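Local coordinates for protein (R)-specific enoyl-CoA hydratase (Pseudomonas aeruginosa, PDB 5CPG) that catalyses the reversible hydration of trans-2-enoyl-CoA to (R)-3-hydroxyacyl-CoA, as a homodimeric hotdog-fold lyase of the MaoC family, at residues 6-11 against 106-111; 21-26 against 91-96; 39-44 against 55-60. One frame throughout, in Å; residues are numbered along the deposited sequence.

Contact 1: residues 6-11 against 106-111; sequences IPYAEL and LEKLPK
Lys108 reaches from its strand to the 6-11 loop and serves two backbone acceptors there. Lys108 NZ donates to Tyr8 O at 2.8 Å and to Leu11 O at 2.8 Å. Both bonds arrive tilted from the carbonyl planes, by 24° at Tyr8 and 27° at Leu11. The ammonium thus ties together two carbonyls of one turn. The turn also has its own bonds: Pro7 O accepts from both Glu10 N and Leu11 N. The lysine chain passes over one face of the Tyr8 ring on its way. Lys108 CE sits over the ring centre in a CH-pi contact, 3.9 Å from Tyr8 CZ. Lys108 NZ makes a cation-pi pair over the same face. With CG anti to the backbone N (chi1 -176°), the Tyr8 ring reaches strand 98-109. In return, Tyr8 OH donates a weak bond of 2.8 Å to Leu109 O. Glu10 points away, and its OE1 is paired with Lys141. This is a surface contact that fastens the loop between strands 3-4 and 16-22 to strand 98-109. Tyr8 and Leu11 also pack on Val114 of the adjacent strand 113-121.

Contact 2: residues 21-26 against 91-96; sequences SSIAER and RPVKLG
Ile23 O accepts from Gly96 N at 2.9 Å, the one hydrogen bond between these segments. It is fairly straight, with 161° at the hydrogen, and the donor lies nearly along the C=O axis. Gly96 holds a left-handed backbone conformation (phi 88°) in which a CB would press on the carbonyl O of Leu95, which by itself calls for glycine. The rest is van der Waals packing. Ile23 CG1 meets Val93 CG1 at 3.7 Å, and the two side chains cross at about a right angle. The other branch, Ile23 CG2, rests against Lys94 O at 3.8 Å. Leu95 sends CD1 to the backbone where helix 25-35 begins, 3.5 Å from Glu25 N and 3.7 Å from Ala24 C. Ala24 is the N-cap residue of this helix. The carboxylate of Glu25 turns away and pairs with Arg56. Ile23 thus sits at the link between strand 16-22 and helix 25-35, while 91-96 leads into strand 98-109, the neighbour of 16-22 in the sheet. Leu99 of that strand touches both Ile23 and Val93, and Leu28 of helix 25-35 packs on Ile23 and Leu95.

Contact 3: residues 39-44 against 55-60; sequences NPVHLD and ERIAHG
His42 and His59 stack face to face, with centroids 3.8 Å apart and planes inclined by 24°. The overlap is offset: His59 CD2 lies over the His42 face toward the rim, 3.4 Å from His42 CD2. Val41 CG1 sits over the centre of the opposite face, so the imidazole is sandwiched. At its edge, His42 ND1 donates to Ile57 O at 2.7 Å. The oxygen lies in the ring plane and the bond is nearly straight, 171° at the hydrogen, although the donor stands above the carbonyl plane. Ile57 N bonds back to Val41 O at 3.1 Å, and Val41 CG1 touches Ile57 CG1 at 4.1 Å. The Arg56 chain lies against 39-44, its CG near Val41 O and its CD near Leu43 C. A bend at chi3 (-69°) turns NE, and Arg56 NH1 donates to Leu43 O at 3.2 Å from above the carbonyl plane, a bent bond. Its main partner is Glu25, by a salt bridge. His59 NE2 is bonded to Asp37 O. Leu43 also packs on Ala147 of the second subunit. His42 O is buried with no partner in the model. Stack, Val41 and ND1 bond together fix the rotation of the His42 ring. Asp37 and His42 fit the hydratase 2 motif, whose aspartate and histidine act in catalysis in relatives, so the held His42 probably belongs to the active site.

How the contacts relate
Contacts 2 and 3 adjoin on one side of the chain's centre, their centres about 9 Å apart. Contact 1 lies on the opposite side, centre to centre about 32 Å from contact 2 and about 38 Å from contact 3. It is a surface contact; the other two are partly buried. Contacts 1 and 2 reach the same sheet through neighbouring strands 98-109 and 16-22. A salt bridge and a probable backbone bond join contacts 2 and 3. The chemistry differs with place: a lysine gripping carbonyls in contact 1, mainly aliphatic packing in contact 2, and histidine stacking in contact 3, which alone of the three meets the second subunit.

Contact 1: residues 6-11 against 106-111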
ATOM      1  N   ILE A   6      10.073  17.803   9.593  1.00 15.47           N
ATOM      2  CA  ILE A   6      11.106  17.683  10.616  1.00 19.81           C
ATOM      3  C   ILE A   6      12.367  17.139   9.930  1.00 15.09           C
ATOM      4  O   ILE A   6      12.481  15.925   9.671  1.00 15.09           O
ATOM      5  CB  ILE A   6      10.673  16.756  11.755  1.00 16.90           C
ATOM      6  CG1 ILE A   6       9.259  17.083  12.257  1.00 19.15           C
ATOM      7  CG2 ILE A   6      11.706  16.751  12.907  1.00 16.51           C
ATOM      8  CD1 ILE A   6       9.109  18.460  12.838  1.00 34.63           C
ATOM      9  N   PRO A   7      13.320  18.032   9.618  1.00 17.20           N
ATOM     10  CA  PRO A   7      14.543  17.641   8.910  1.00 14.32           C
ATOM     11  C   PRO A   7      15.411  16.721   9.741  1.00 19.94           C
ATOM     12  O   PRO A   7      15.222  16.624  10.950  1.00 17.22           O
ATOM     13  CB  PRO A   7      15.265  18.978   8.664  1.00 20.40           C
ATOM     14  CG  PRO A   7      14.226  20.032   8.902  1.00 27.15           C
ATOM     15  CD  PRO A   7      13.309  19.473   9.929  1.00 23.02           C
ATOM     16  N   TYR A   8      16.356  16.056   9.075  1.00 18.48           N
ATOM     17  CA  TYR A   8      17.232  15.081   9.707  1.00 17.64           C
ATOM     18  C   TYR A   8      17.897  15.586  11.004  1.00 11.44           C
ATOM     19  O   TYR A   8      17.906  14.878  11.998  1.00 19.14           O
ATOM     20  CB  TYR A   8      18.301  14.656   8.700  1.00 18.90           C
ATOM     21  CG  TYR A   8      19.242  13.571   9.171  1.00 20.37           C
ATOM     22  CD1 TYR A   8      18.890  12.225   9.115  1.00 13.08           C
ATOM     23  CD2 TYR A   8      20.506  13.893   9.640  1.00 25.03           C
ATOM     24  CE1 TYR A   8      19.780  11.223   9.516  1.00 11.70           C
ATOM     25  CE2 TYR A   8      21.387  12.911  10.051  1.00 17.19           C
ATOM     26  CZ  TYR A   8      21.027  11.591   9.993  1.00 23.32           C
ATOM     27  OH  TYR A   8      21.920  10.629  10.392  1.00 19.52           O
ATOM     28  N   ALA A   9      18.384  16.815  10.994  1.00 24.31           N
ATOM     29  CA  ALA A   9      19.077  17.350  12.168  1.00 23.20           C
ATOM     30  C   ALA A   9      18.154  17.479  13.379  1.00 27.54           C
ATOM     31  O   ALA A   9      18.596  17.321  14.514  1.00 26.55           O
ATOM     32  CB  ALA A   9      19.688  18.684  11.842  1.00 24.45           C
ATOM     33  N   GLU A  10      16.870  17.743  13.139  1.00 22.28           N
ATOM     34  CA  GLU A  10      15.925  17.890  14.238  1.00 24.96           C
ATOM     35  C   GLU A  10      15.352  16.562  14.710  1.00 20.28           C
ATOM     36  O   GLU A  10      14.879  16.448  15.832  1.00 22.27           O
ATOM     37  CB  GLU A  10      14.788  18.836  13.828  1.00 31.29           C
ATOM     38  CG  GLU A  10      15.289  20.154  13.279  1.00 34.10           C
ATOM     39  CD  GLU A  10      14.179  21.098  12.851  1.00 41.94           C
ATOM     40  OE1 GLU A  10      13.016  20.919  13.291  1.00 35.80           O
ATOM     41  OE2 GLU A  10      14.486  22.025  12.062  1.00 46.82           O
ATOM     42  N   LEU A  11      15.351  15.542  13.867  1.00 19.97           N
ATOM     43  CA  LEU A  11      14.870  14.238  14.308  1.00 17.19           C
ATOM     44  C   LEU A  11      15.705  13.693  15.459  1.00 19.26           C
ATOM     45  O   LEU A  11      16.910  13.882  15.457  1.00 25.54           O
ATOM     46  CB  LEU A  11      14.924  13.237  13.148  1.00 19.16           C
ATOM     47  CG  LEU A  11      13.905  13.509  12.059  1.00 14.05           C
ATOM     48  CD1 LEU A  11      14.211  12.580  10.881  1.00 16.93           C
ATOM     49  CD2 LEU A  11      12.550  13.215  12.621  1.00 16.41           C
ATOM     50  N   LEU A 106      13.864   5.042  15.085  1.00 11.05           N
ATOM     51  CA  LEU A 106      14.634   3.976  15.744  1.00 12.76           C
ATOM     52  C   LEU A 106      16.129   4.265  15.672  1.00 20.60           C
ATOM     53  O   LEU A 106      16.864   4.054  16.642  1.00 17.10           O
ATOM     54  CB  LEU A 106      14.367   2.597  15.118  1.00 11.80           C
ATOM     55  CG  LEU A 106      12.992   1.952  15.248  1.00  8.80           C
ATOM     56  CD1 LEU A 106      12.968   0.654  14.518  1.00 16.29           C
ATOM     57  CD2 LEU A 106      12.622   1.723  16.765  1.00 12.62           C
ATOM     58  N   GLU A 107      16.575   4.753  14.526  1.00 14.33           N
ATOM     59  CA  GLU A 107      17.998   4.973  14.256  1.00 13.70           C
ATOM     60  C   GLU A 107      18.173   6.119  13.285  1.00 16.44           C
ATOM     61  O   GLU A 107      17.405   6.212  12.335  1.00 16.30           O
ATOM     62  CB  GLU A 107      18.649   3.716  13.653  1.00 18.30           C
ATOM     63  CG  GLU A 107      18.461   2.441  14.454  1.00 22.46           C
ATOM     64  CD  GLU A 107      18.885   1.183  13.721  1.00 41.53           C
ATOM     65  OE1 GLU A 107      19.928   1.196  13.026  1.00 41.54           O
ATOM     66  OE2 GLU A 107      18.171   0.171  13.843  1.00 38.21           O
ATOM     67  N   LYS A 108      19.178   6.961  13.504  1.00 13.47           N
ATOM     68  CA  LYS A 108      19.644   7.897  12.498  1.00 11.35           C
ATOM     69  C   LYS A 108      20.945   7.365  11.898  1.00 15.37           C
ATOM     70  O   LYS A 108      21.854   6.975  12.624  1.00 13.56           O
ATOM     71  CB  LYS A 108      19.826   9.276  13.089  1.00 16.03           C
ATOM     72  CG  LYS A 108      18.465   9.909  13.450  1.00 12.97           C
ATOM     73  CD  LYS A 108      18.613  11.231  14.206  1.00 16.05           C
ATOM     74  CE  LYS A 108      19.366  12.270  13.403  1.00 19.54           C
ATOM     75  NZ  LYS A 108      19.337  13.596  14.094  1.00 21.62           N
ATOM     76  N   LEU A 109      21.010   7.347  10.569  1.00 12.74           N
ATOM     77  CA  LEU A 109      22.045   6.616   9.841  1.00 12.47           C
ATOM     78  C   LEU A 109      22.728   7.517   8.791  1.00 13.01           C
ATOM     79  O   LEU A 109      22.274   8.630   8.504  1.00 14.52           O
ATOM     80  CB  LEU A 109      21.431   5.396   9.156  1.00 12.85           C
ATOM     81  CG  LEU A 109      20.734   4.366  10.037  1.00 14.48           C
ATOM     82  CD1 LEU A 109      19.873   3.414   9.225  1.00 18.85           C
ATOM     83  CD2 LEU A 109      21.746   3.550  10.815  1.00 11.84           C
ATOM     84  N   PRO A 110      23.847   7.035   8.215  1.00 12.74           N
ATOM     85  CA  PRO A 110      24.520   7.913   7.249  1.00 13.81           C
ATOM     86  C   PRO A 110      23.655   8.216   6.028  1.00 16.08           C
ATOM     87  O   PRO A 110      22.674   7.520   5.768  1.00 15.16           O
ATOM     88  CB  PRO A 110      25.760   7.111   6.847  1.00 10.69           C
ATOM     89  CG  PRO A 110      26.034   6.224   8.069  1.00 12.36           C
ATOM     90  CD  PRO A 110      24.666   5.862   8.581  1.00 12.54           C
ATOM     91  N   LYS A 111      24.052   9.236   5.291  1.00 14.63           N
ATOM     92  CA  LYS A 111      23.331   9.747   4.118  1.00 17.54           C
ATOM     93  C   LYS A 111      21.910  10.215   4.442  1.00 17.95           C
ATOM     94  O   LYS A 111      20.998  10.052   3.616  1.00 16.22           O
ATOM     95  CB  LYS A 111      23.267   8.706   3.020  1.00 14.65           C
ATOM     96  CG  LYS A 111      24.627   8.206   2.566  1.00 27.07           C
ATOM     97  CD  LYS A 111      24.463   6.977   1.657  1.00 26.09           C
ATOM     98  CE  LYS A 111      25.782   6.214   1.492  1.00 43.70           C
ATOM     99  NZ  LYS A 111      25.558   4.822   0.995  1.00 49.17           N
TER

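Contact 2: residues 21-26 against 91-96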
ATOM      1  N   SER A  21      -7.017   7.089  11.193  1.00 12.96           N
ATOM      2  CA  SER A  21      -7.933   6.989  10.068  1.00 14.39           C
ATOM      3  C   SER A  21      -9.084   6.058  10.412  1.00 12.34           C
ATOM      4  O   SER A  21      -8.902   5.015  11.013  1.00 14.10           O
ATOM      5  CB  SER A  21      -7.211   6.488   8.821  1.00 16.10           C
ATOM      6  OG  SER A  21      -8.097   6.447   7.712  1.00 22.10           O
ATOM      7  N   SER A  22     -10.298   6.441  10.024  1.00  9.82           N
ATOM      8  CA  SER A  22     -11.411   5.549  10.247  1.00 12.12           C
ATOM      9  C   SER A  22     -11.511   4.599   9.061  1.00 11.78           C
ATOM     10  O   SER A  22     -11.160   4.975   7.966  1.00 16.93           O
ATOM     11  CB  SER A  22     -12.698   6.353  10.395  1.00 26.40           C
ATOM     12  OG  SER A  22     -12.831   7.212   9.268  1.00 37.13           O
ATOM     13  N   ILE A  23     -11.971   3.377   9.284  1.00  7.90           N
ATOM     14  CA  ILE A  23     -12.158   2.421   8.195  1.00  8.76           C
ATOM     15  C   ILE A  23     -13.626   2.388   7.752  1.00  9.12           C
ATOM     16  O   ILE A  23     -14.448   1.640   8.271  1.00 13.49           O
ATOM     17  CB  ILE A  23     -11.723   1.012   8.601  1.00 12.96           C
ATOM     18  CG1 ILE A  23     -10.312   1.075   9.204  1.00 13.96           C
ATOM     19  CG2 ILE A  23     -11.722   0.103   7.378  1.00 19.54           C
ATOM     20  CD1 ILE A  23      -9.307   1.670   8.285  1.00 14.59           C
ATOM     21  N   ALA A  24     -13.924   3.196   6.755  1.00  8.01           N
ATOM     22  CA  ALA A  24     -15.301   3.341   6.314  1.00  8.44           C
ATOM     23  C   ALA A  24     -15.466   2.642   4.984  1.00 10.10           C
ATOM     24  O   ALA A  24     -14.508   2.210   4.355  1.00  9.22           O
ATOM     25  CB  ALA A  24     -15.653   4.842   6.199  1.00  8.91           C
ATOM     26  N   GLU A  25     -16.699   2.532   4.538  1.00  8.45           N
ATOM     27  CA  GLU A  25     -16.985   1.854   3.285  1.00  6.71           C
ATOM     28  C   GLU A  25     -16.182   2.481   2.145  1.00  8.06           C
ATOM     29  O   GLU A  25     -15.698   1.826   1.254  1.00  7.77           O
ATOM     30  CB  GLU A  25     -18.487   1.954   2.982  1.00 11.29           C
ATOM     31  CG  GLU A  25     -18.847   1.300   1.657  1.00  8.49           C
ATOM     32  CD  GLU A  25     -20.315   1.352   1.303  1.00 15.73           C
ATOM     33  OE1 GLU A  25     -20.875   2.466   1.345  1.00 13.87           O
ATOM     34  OE2 GLU A  25     -20.875   0.282   0.950  1.00 15.96           O
ATOM     35  N   ARG A  26     -16.057   3.784   2.196  1.00  7.33           N
ATOM     36  CA  ARG A  26     -15.437   4.510   1.112  1.00  6.71           C
ATOM     37  C   ARG A  26     -13.952   4.182   1.020  1.00  6.22           C
ATOM     38  O   ARG A  26     -13.395   4.146  -0.064  1.00  7.83           O
ATOM     39  CB  ARG A  26     -15.664   5.992   1.370  1.00 13.74           C
ATOM     40  CG  ARG A  26     -15.628   6.873   0.226  1.00 28.92           C
ATOM     41  CD  ARG A  26     -16.175   8.205   0.671  1.00 19.77           C
ATOM     42  NE  ARG A  26     -15.335   9.226   0.092  1.00 16.75           N
ATOM     43  CZ  ARG A  26     -15.605   9.849  -1.045  1.00 20.95           C
ATOM     44  NH1 ARG A  26     -16.724   9.580  -1.700  1.00 16.54           N
ATOM     45  NH2 ARG A  26     -14.751  10.742  -1.510  1.00 16.67           N
ATOM     46  N   ARG A  91      -3.259  -8.769  12.569  1.00 12.40           N
ATOM     47  CA  ARG A  91      -4.702  -8.943  12.788  1.00 12.31           C
ATOM     48  C   ARG A  91      -5.474  -8.347  11.628  1.00 13.94           C
ATOM     49  O   ARG A  91      -5.057  -7.347  11.073  1.00 10.67           O
ATOM     50  CB  ARG A  91      -5.143  -8.263  14.099  1.00  8.22           C
ATOM     51  CG  ARG A  91      -4.591  -8.927  15.382  1.00 13.41           C
ATOM     52  CD  ARG A  91      -4.933  -8.132  16.631  1.00 12.57           C
ATOM     53  NE  ARG A  91      -4.540  -8.843  17.868  1.00 13.10           N
ATOM     54  CZ  ARG A  91      -3.319  -8.806  18.394  1.00 24.62           C
ATOM     55  NH1 ARG A  91      -2.357  -8.092  17.802  1.00 17.86           N
ATOM     56  NH2 ARG A  91      -3.053  -9.475  19.518  1.00 20.55           N
ATOM     57  N   PRO A  92      -6.637  -8.912  11.305  1.00 11.49           N
ATOM     58  CA  PRO A  92      -7.474  -8.282  10.283  1.00 12.69           C
ATOM     59  C   PRO A  92      -8.084  -6.958  10.751  1.00 11.53           C
ATOM     60  O   PRO A  92      -8.199  -6.671  11.955  1.00 12.88           O
ATOM     61  CB  PRO A  92      -8.575  -9.309  10.052  1.00 16.50           C
ATOM     62  CG  PRO A  92      -8.650 -10.036  11.338  1.00 20.62           C
ATOM     63  CD  PRO A  92      -7.279 -10.111  11.875  1.00 14.76           C
ATOM     64  N   VAL A  93      -8.458  -6.152   9.782  1.00  7.98           N
ATOM     65  CA  VAL A  93      -9.101  -4.876  10.039  1.00  8.07           C
ATOM     66  C   VAL A  93     -10.494  -4.952   9.440  1.00 10.15           C
ATOM     67  O   VAL A  93     -10.637  -5.343   8.268  1.00  7.28           O
ATOM     68  CB  VAL A  93      -8.316  -3.732   9.412  1.00  9.89           C
ATOM     69  CG1 VAL A  93      -9.040  -2.371   9.634  1.00  9.25           C
ATOM     70  CG2 VAL A  93      -6.868  -3.706   9.978  1.00 10.15           C
ATOM     71  N   LYS A  94     -11.513  -4.590  10.222  1.00  7.51           N
ATOM     72  CA  LYS A  94     -12.882  -4.784   9.758  1.00  8.36           C
ATOM     73  C   LYS A  94     -13.521  -3.447   9.450  1.00  8.15           C
ATOM     74  O   LYS A  94     -13.052  -2.410   9.933  1.00  9.59           O
ATOM     75  CB  LYS A  94     -13.692  -5.562  10.805  1.00 13.19           C
ATOM     76  CG  LYS A  94     -13.083  -6.936  11.113  1.00 17.96           C
ATOM     77  CD  LYS A  94     -13.842  -7.698  12.185  1.00 26.01           C
ATOM     78  CE  LYS A  94     -13.808  -6.971  13.516  1.00 33.55           C
ATOM     79  NZ  LYS A  94     -14.061  -7.876  14.680  1.00 47.03           N
ATOM     80  N   LEU A  95     -14.545  -3.470   8.612  1.00  7.80           N
ATOM     81  CA  LEU A  95     -15.362  -2.290   8.376  1.00  6.51           C
ATOM     82  C   LEU A  95     -15.805  -1.715   9.704  1.00 10.66           C
ATOM     83  O   LEU A  95     -16.284  -2.451  10.575  1.00  9.46           O
ATOM     84  CB  LEU A  95     -16.574  -2.658   7.523  1.00  9.04           C
ATOM     85  CG  LEU A  95     -17.535  -1.530   7.182  1.00 11.26           C
ATOM     86  CD1 LEU A  95     -16.824  -0.472   6.340  1.00  9.89           C
ATOM     87  CD2 LEU A  95     -18.725  -2.148   6.421  1.00 12.85           C
ATOM     88  N   GLY A  96     -15.625  -0.406   9.892  1.00  7.65           N
ATOM     89  CA  GLY A  96     -15.987   0.182  11.174  1.00 10.94           C
ATOM     90  C   GLY A  96     -14.932   0.189  12.266  1.00 11.05           C
ATOM     91  O   GLY A  96     -15.186   0.631  13.388  1.00 12.25           O
TER

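Contact 3: residues 39-44 against 55-60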
ATOM      1  N   ASN A  39     -11.757  -8.428  -4.671  1.00  9.68           N
ATOM      2  CA  ASN A  39     -12.267  -9.567  -3.914  1.00 10.37           C
ATOM      3  C   ASN A  39     -13.508  -9.137  -3.153  1.00 15.02           C
ATOM      4  O   ASN A  39     -13.512  -8.079  -2.543  1.00 11.99           O
ATOM      5  CB  ASN A  39     -11.231 -10.092  -2.935  1.00 10.52           C
ATOM      6  CG  ASN A  39     -10.371 -11.165  -3.541  1.00 22.23           C
ATOM      7  OD1 ASN A  39     -10.795 -12.321  -3.637  1.00 19.45           O
ATOM      8  ND2 ASN A  39      -9.165 -10.796  -3.975  1.00 15.57           N
ATOM      9  N   PRO A  40     -14.575  -9.936  -3.222  1.00 11.44           N
ATOM     10  CA  PRO A  40     -15.873  -9.422  -2.765  1.00 10.79           C
ATOM     11  C   PRO A  40     -15.977  -9.267  -1.246  1.00  9.22           C
ATOM     12  O   PRO A  40     -16.867  -8.534  -0.780  1.00 12.04           O
ATOM     13  CB  PRO A  40     -16.875 -10.459  -3.304  1.00 13.30           C
ATOM     14  CG  PRO A  40     -16.033 -11.713  -3.516  1.00 10.51           C
ATOM     15  CD  PRO A  40     -14.702 -11.169  -4.015  1.00 11.33           C
ATOM     16  N   VAL A  41     -15.074  -9.857  -0.470  1.00  9.90           N
ATOM     17  CA  VAL A  41     -15.163  -9.690   0.975  1.00 13.95           C
ATOM     18  C   VAL A  41     -14.832  -8.243   1.368  1.00 15.72           C
ATOM     19  O   VAL A  41     -15.155  -7.810   2.487  1.00 12.55           O
ATOM     20  CB  VAL A  41     -14.229 -10.650   1.720  1.00 14.03           C
ATOM     21  CG1 VAL A  41     -12.751 -10.139   1.642  1.00 12.51           C
ATOM     22  CG2 VAL A  41     -14.663 -10.815   3.147  1.00 13.43           C
ATOM     23  N   HIS A  42     -14.173  -7.497   0.465  1.00  8.20           N
ATOM     24  CA  HIS A  42     -13.910  -6.079   0.703  1.00 11.61           C
ATOM     25  C   HIS A  42     -14.982  -5.135   0.174  1.00  8.15           C
ATOM     26  O   HIS A  42     -15.009  -3.954   0.532  1.00 14.02           O
ATOM     27  CB  HIS A  42     -12.580  -5.692   0.050  1.00  8.69           C
ATOM     28  CG  HIS A  42     -11.446  -6.590   0.418  1.00  9.25           C
ATOM     29  ND1 HIS A  42     -11.018  -6.762   1.713  1.00  7.40           N
ATOM     30  CD2 HIS A  42     -10.660  -7.379  -0.352  1.00 11.64           C
ATOM     31  CE1 HIS A  42     -10.001  -7.617   1.735  1.00  8.16           C
ATOM     32  NE2 HIS A  42      -9.766  -8.003   0.490  1.00  9.04           N
ATOM     33  N   LEU A  43     -15.887  -5.632  -0.677  1.00  9.68           N
ATOM     34  CA  LEU A  43     -16.775  -4.758  -1.412  1.00 12.03           C
ATOM     35  C   LEU A  43     -18.262  -5.059  -1.299  1.00 14.26           C
ATOM     36  O   LEU A  43     -19.052  -4.145  -1.287  1.00 14.41           O
ATOM     37  CB  LEU A  43     -16.407  -4.765  -2.905  1.00  9.13           C
ATOM     38  CG  LEU A  43     -15.063  -4.062  -3.217  1.00 12.44           C
ATOM     39  CD1 LEU A  43     -14.653  -4.253  -4.677  1.00 14.69           C
ATOM     40  CD2 LEU A  43     -15.121  -2.574  -2.874  1.00 11.12           C
ATOM     41  N   ASP A  44     -18.605  -6.337  -1.259  1.00 12.64           N
ATOM     42  CA  ASP A  44     -19.985  -6.838  -1.398  1.00 14.33           C
ATOM     43  C   ASP A  44     -20.522  -7.250  -0.038  1.00 11.84           C
ATOM     44  O   ASP A  44     -20.086  -8.238   0.510  1.00 15.42           O
ATOM     45  CB  ASP A  44     -19.991  -8.031  -2.381  1.00 14.51           C
ATOM     46  CG  ASP A  44     -21.399  -8.531  -2.723  1.00 23.32           C
ATOM     47  OD1 ASP A  44     -22.290  -8.490  -1.860  1.00 16.90           O
ATOM     48  OD2 ASP A  44     -21.601  -9.004  -3.858  1.00 24.94           O
ATOM     49  N   GLU A  55     -19.128  -9.535   7.905  1.00 11.80           N
ATOM     50  CA  GLU A  55     -19.202  -8.194   7.391  1.00  9.24           C
ATOM     51  C   GLU A  55     -17.939  -7.964   6.574  1.00 10.83           C
ATOM     52  O   GLU A  55     -17.024  -8.803   6.596  1.00  9.83           O
ATOM     53  CB  GLU A  55     -19.274  -7.158   8.531  1.00 12.08           C
ATOM     54  CG  GLU A  55     -18.017  -7.260   9.393  1.00  8.29           C
ATOM     55  CD  GLU A  55     -18.032  -6.350  10.629  1.00 23.20           C
ATOM     56  OE1 GLU A  55     -19.049  -5.682  10.888  1.00 15.96           O
ATOM     57  OE2 GLU A  55     -17.012  -6.317  11.344  1.00 21.47           O
ATOM     58  N   ARG A  56     -17.882  -6.853   5.846  1.00 11.16           N
ATOM     59  CA  ARG A  56     -16.722  -6.607   4.987  1.00  6.77           C
ATOM     60  C   ARG A  56     -15.469  -6.286   5.817  1.00 10.09           C
ATOM     61  O   ARG A  56     -15.541  -5.772   6.925  1.00 11.49           O
ATOM     62  CB  ARG A  56     -17.026  -5.490   4.006  1.00  7.83           C
ATOM     63  CG  ARG A  56     -17.945  -5.906   2.838  1.00 10.43           C
ATOM     64  CD  ARG A  56     -18.417  -4.690   2.082  1.00  9.78           C
ATOM     65  NE  ARG A  56     -19.336  -3.902   2.893  1.00  9.46           N
ATOM     66  CZ  ARG A  56     -19.913  -2.791   2.475  1.00 10.37           C
ATOM     67  NH1 ARG A  56     -19.657  -2.328   1.258  1.00 15.62           N
ATOM     68  NH2 ARG A  56     -20.738  -2.127   3.274  1.00  9.70           N
ATOM     69  N   ILE A  57     -14.307  -6.587   5.254  1.00 11.30           N
ATOM     70  CA  ILE A  57     -13.042  -6.293   5.936  1.00  7.38           C
ATOM     71  C   ILE A  57     -12.143  -5.469   4.988  1.00  7.63           C
ATOM     72  O   ILE A  57     -12.320  -5.496   3.772  1.00  8.05           O
ATOM     73  CB  ILE A  57     -12.294  -7.582   6.379  1.00 13.37           C
ATOM     74  CG1 ILE A  57     -11.810  -8.382   5.178  1.00 11.89           C
ATOM     75  CG2 ILE A  57     -13.199  -8.481   7.226  1.00 15.37           C
ATOM     76  CD1 ILE A  57     -10.989  -9.586   5.561  1.00 18.13           C
ATOM     77  N   ALA A  58     -11.163  -4.783   5.566  1.00  6.95           N
ATOM     78  CA  ALA A  58     -10.275  -3.926   4.771  1.00  7.17           C
ATOM     79  C   ALA A  58      -9.201  -4.778   4.135  1.00  5.96           C
ATOM     80  O   ALA A  58      -8.878  -5.867   4.627  1.00  9.27           O
ATOM     81  CB  ALA A  58      -9.635  -2.854   5.665  1.00  7.94           C
ATOM     82  N   HIS A  59      -8.648  -4.288   3.040  1.00  6.56           N
ATOM     83  CA  HIS A  59      -7.452  -4.910   2.472  1.00  7.35           C
ATOM     84  C   HIS A  59      -6.300  -4.768   3.442  1.00  4.80           C
ATOM     85  O   HIS A  59      -6.090  -3.702   4.007  1.00  4.76           O
ATOM     86  CB  HIS A  59      -7.099  -4.241   1.147  1.00  8.14           C
ATOM     87  CG  HIS A  59      -8.248  -4.149   0.179  1.00  6.12           C
ATOM     88  ND1 HIS A  59      -9.250  -3.215   0.291  1.00  7.29           N
ATOM     89  CD2 HIS A  59      -8.491  -4.832  -0.964  1.00  6.94           C
ATOM     90  CE1 HIS A  59     -10.082  -3.338  -0.739  1.00  9.62           C
ATOM     91  NE2 HIS A  59      -9.636  -4.314  -1.516  1.00  6.36           N
ATOM     92  N   GLY A  60      -5.525  -5.837   3.622  1.00  8.28           N
ATOM     93  CA  GLY A  60      -4.398  -5.738   4.536  1.00  8.83           C
ATOM     94  C   GLY A  60      -3.476  -4.594   4.210  1.00  6.06           C
ATOM     95  O   GLY A  60      -2.993  -3.907   5.109  1.00  7.60           O
TER